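Local coordinates for putative nisin-resistance protein (Streptococcus agalactiae 515, PDB 4Y68) that probably confers resistance to the lantibiotic nisin as a lipoprotein peptidase of family S41, at residues 151-156 and 216-221. Sequence-based numbering, arbitrary orientation.
Sequences KGLILD and VPIAII
L153 and L155 send N-H and C=O alike toward the chain of P217 to I221, and the pairing that results illustrates how parallel strands share their bonds: each leucine bonds through both groups to the residues before and after its register partner, I218 or I220, and A219, which takes part in two of the four bonds, joins the two leucines. L153 N donates to P217 O at 3.2 Å, the longest of the four bonds, and L153 O accepts from A219 N at 2.9 Å. A219 O then takes the N-H of L155 nearly head-on at 2.7 Å, and I221 N closes the series on L155 O. I154 CA and I220 CA also make CA-H...O contacts with A219 O and L155 O, giving each carbonyl a second, weaker partner.

Apolar packing divides between the two faces of the sheet. On one, L155 CD1 rests against I218 CG2 at 3.7 Å, the side chains meeting diagonally, whereas L153 crosses V216 at about a right angle, CD1 against CG2. On the other, I154 CG2 lies anti to its own nitrogen and beside the carbonyl carbon, from where it meets I221 CD1 at 3.5 Å. I221 CG2 lies 3.8 Å from D156 OD1, the oxygen hydrogen-bonded to S158 OG.

Both strands, within the S41 peptidase family region, are interior members of a mixed sheet. Strand 118-122 flanks 152-156 in parallel, and strand 243-247 does the same for 218-222. Helix 297-308 covers the face bearing I154, A219 and I221, with L305, S301 and L298 among the residues touching them.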
ATOM      1  N   LYS A 151     -18.596  21.265   0.377  1.00 31.70           N
ATOM      2  CA  LYS A 151     -17.689  22.214  -0.260  1.00 33.89           C
ATOM      3  C   LYS A 151     -16.225  21.922   0.110  1.00 40.06           C
ATOM      4  O   LYS A 151     -15.296  22.551  -0.404  1.00 34.82           O
ATOM      5  CB  LYS A 151     -18.038  23.644   0.155  1.00 36.52           C
ATOM      6  CG  LYS A 151     -19.369  24.177  -0.371  1.00 37.48           C
ATOM      7  CD  LYS A 151     -19.649  25.560   0.244  1.00 40.93           C
ATOM      8  CE  LYS A 151     -20.966  26.182  -0.240  1.00 46.11           C
ATOM      9  NZ  LYS A 151     -21.332  27.408   0.566  1.00 48.43           N
ATOM     10  N   GLY A 152     -16.029  20.986   1.033  1.00 37.59           N
ATOM     11  CA  GLY A 152     -14.701  20.634   1.486  1.00 33.52           C
ATOM     12  C   GLY A 152     -14.685  19.244   2.086  1.00 33.94           C
ATOM     13  O   GLY A 152     -15.705  18.781   2.586  1.00 29.72           O
ATOM     14  N   LEU A 153     -13.525  18.589   2.049  1.00 32.71           N
ATOM     15  CA  LEU A 153     -13.392  17.212   2.539  1.00 28.40           C
ATOM     16  C   LEU A 153     -12.243  17.043   3.542  1.00 29.23           C
ATOM     17  O   LEU A 153     -11.216  17.713   3.463  1.00 27.39           O
ATOM     18  CB  LEU A 153     -13.197  16.267   1.359  1.00 28.37           C
ATOM     19  CG  LEU A 153     -14.389  16.186   0.396  1.00 32.31           C
ATOM     20  CD1 LEU A 153     -14.036  15.526  -0.943  1.00 23.22           C
ATOM     21  CD2 LEU A 153     -15.532  15.440   1.058  1.00 25.83           C
ATOM     22  N   ILE A 154     -12.432  16.166   4.513  1.00 30.93           N
ATOM     23  CA  ILE A 154     -11.315  15.719   5.328  1.00 26.45           C
ATOM     24  C   ILE A 154     -11.163  14.235   5.083  1.00 25.98           C
ATOM     25  O   ILE A 154     -12.107  13.474   5.268  1.00 29.43           O
ATOM     26  CB  ILE A 154     -11.507  15.976   6.829  1.00 28.73           C
ATOM     27  CG1 ILE A 154     -11.826  17.441   7.074  1.00 27.89           C
ATOM     28  CG2 ILE A 154     -10.247  15.558   7.597  1.00 24.51           C
ATOM     29  CD1 ILE A 154     -11.865  17.819   8.532  1.00 30.25           C
ATOM     30  N   LEU A 155      -9.980  13.841   4.625  1.00 27.06           N
ATOM     31  CA  LEU A 155      -9.676  12.459   4.311  1.00 21.14           C
ATOM     32  C   LEU A 155      -8.763  11.968   5.392  1.00 20.37           C
ATOM     33  O   LEU A 155      -7.661  12.458   5.518  1.00 24.36           O
ATOM     34  CB  LEU A 155      -8.996  12.336   2.961  1.00 22.69           C
ATOM     35  CG  LEU A 155      -9.732  12.880   1.741  1.00 25.64           C
ATOM     36  CD1 LEU A 155      -8.895  12.609   0.503  1.00 24.01           C
ATOM     37  CD2 LEU A 155     -11.110  12.251   1.621  1.00 22.28           C
ATOM     38  N   ASP A 156      -9.216  10.994   6.167  1.00 23.52           N
ATOM     39  CA  ASP A 156      -8.488  10.558   7.348  1.00 21.51           C
ATOM     40  C   ASP A 156      -7.862   9.187   7.118  1.00 21.42           C
ATOM     41  O   ASP A 156      -8.570   8.172   7.009  1.00 22.33           O
ATOM     42  CB  ASP A 156      -9.418  10.542   8.567  1.00 23.70           C
ATOM     43  CG  ASP A 156      -8.702  10.150   9.846  1.00 24.89           C
ATOM     44  OD1 ASP A 156      -7.435  10.147   9.874  1.00 25.49           O
ATOM     45  OD2 ASP A 156      -9.415   9.852  10.828  1.00 24.08           O
ATOM     46  N   VAL A 216     -12.739  20.348  -4.739  1.00 31.64           N
ATOM     47  CA  VAL A 216     -12.947  21.117  -3.531  1.00 31.57           C
ATOM     48  C   VAL A 216     -11.650  21.106  -2.752  1.00 32.88           C
ATOM     49  O   VAL A 216     -10.814  20.234  -2.954  1.00 33.19           O
ATOM     50  CB  VAL A 216     -14.061  20.523  -2.643  1.00 35.28           C
ATOM     51  CG1 VAL A 216     -15.399  20.546  -3.347  1.00 35.55           C
ATOM     52  CG2 VAL A 216     -13.699  19.099  -2.255  1.00 33.78           C
ATOM     53  N   PRO A 217     -11.481  22.058  -1.840  1.00 30.52           N
ATOM     54  CA  PRO A 217     -10.370  21.955  -0.894  1.00 33.45           C
ATOM     55  C   PRO A 217     -10.406  20.611  -0.192  1.00 31.83           C
ATOM     56  O   PRO A 217     -11.476  20.165   0.227  1.00 31.52           O
ATOM     57  CB  PRO A 217     -10.630  23.086   0.096  1.00 34.22           C
ATOM     58  CG  PRO A 217     -11.505  24.055  -0.669  1.00 38.36           C
ATOM     59  CD  PRO A 217     -12.346  23.216  -1.577  1.00 33.90           C
ATOM     60  N   ILE A 218      -9.252  19.971  -0.077  1.00 33.43           N
ATOM     61  CA  ILE A 218      -9.168  18.678   0.569  1.00 28.28           C
ATOM     62  C   ILE A 218      -8.102  18.725   1.651  1.00 31.75           C
ATOM     63  O   ILE A 218      -6.948  19.087   1.383  1.00 28.84           O
ATOM     64  CB  ILE A 218      -8.840  17.562  -0.429  1.00 31.10           C
ATOM     65  CG1 ILE A 218     -10.014  17.317  -1.382  1.00 27.36           C
ATOM     66  CG2 ILE A 218      -8.473  16.268   0.309  1.00 31.11           C
ATOM     67  CD1 ILE A 218      -9.665  16.439  -2.571  1.00 24.38           C
ATOM     68  N   ALA A 219      -8.487  18.362   2.874  1.00 25.73           N
ATOM     69  CA  ALA A 219      -7.511  18.195   3.939  1.00 27.21           C
ATOM     70  C   ALA A 219      -7.275  16.706   4.198  1.00 27.84           C
ATOM     71  O   ALA A 219      -8.217  15.934   4.355  1.00 26.87           O
ATOM     72  CB  ALA A 219      -7.969  18.894   5.201  1.00 28.22           C
ATOM     73  N   ILE A 220      -6.015  16.307   4.235  1.00 22.95           N
ATOM     74  CA  ILE A 220      -5.678  14.912   4.464  1.00 27.50           C
ATOM     75  C   ILE A 220      -4.977  14.722   5.795  1.00 24.26           C
ATOM     76  O   ILE A 220      -3.994  15.390   6.075  1.00 24.00           O
ATOM     77  CB  ILE A 220      -4.759  14.354   3.360  1.00 24.04           C
ATOM     78  CG1 ILE A 220      -5.401  14.503   1.988  1.00 26.89           C
ATOM     79  CG2 ILE A 220      -4.492  12.896   3.596  1.00 26.53           C
ATOM     80  CD1 ILE A 220      -4.545  13.961   0.903  1.00 20.17           C
ATOM     81  N   ILE A 221      -5.454  13.784   6.602  1.00 23.04           N
ATOM     82  CA  ILE A 221      -4.842  13.553   7.909  1.00 20.12           C
ATOM     83  C   ILE A 221      -4.078  12.229   7.930  1.00 23.36           C
ATOM     84  O   ILE A 221      -4.564  11.209   7.428  1.00 23.25           O
ATOM     85  CB  ILE A 221      -5.908  13.564   9.038  1.00 21.02           C
ATOM     86  CG1 ILE A 221      -6.646  14.896   9.045  1.00 26.17           C
ATOM     87  CG2 ILE A 221      -5.276  13.263  10.405  1.00 20.04           C
ATOM     88  CD1 ILE A 221      -7.784  14.977  10.078  1.00 26.89           C
TER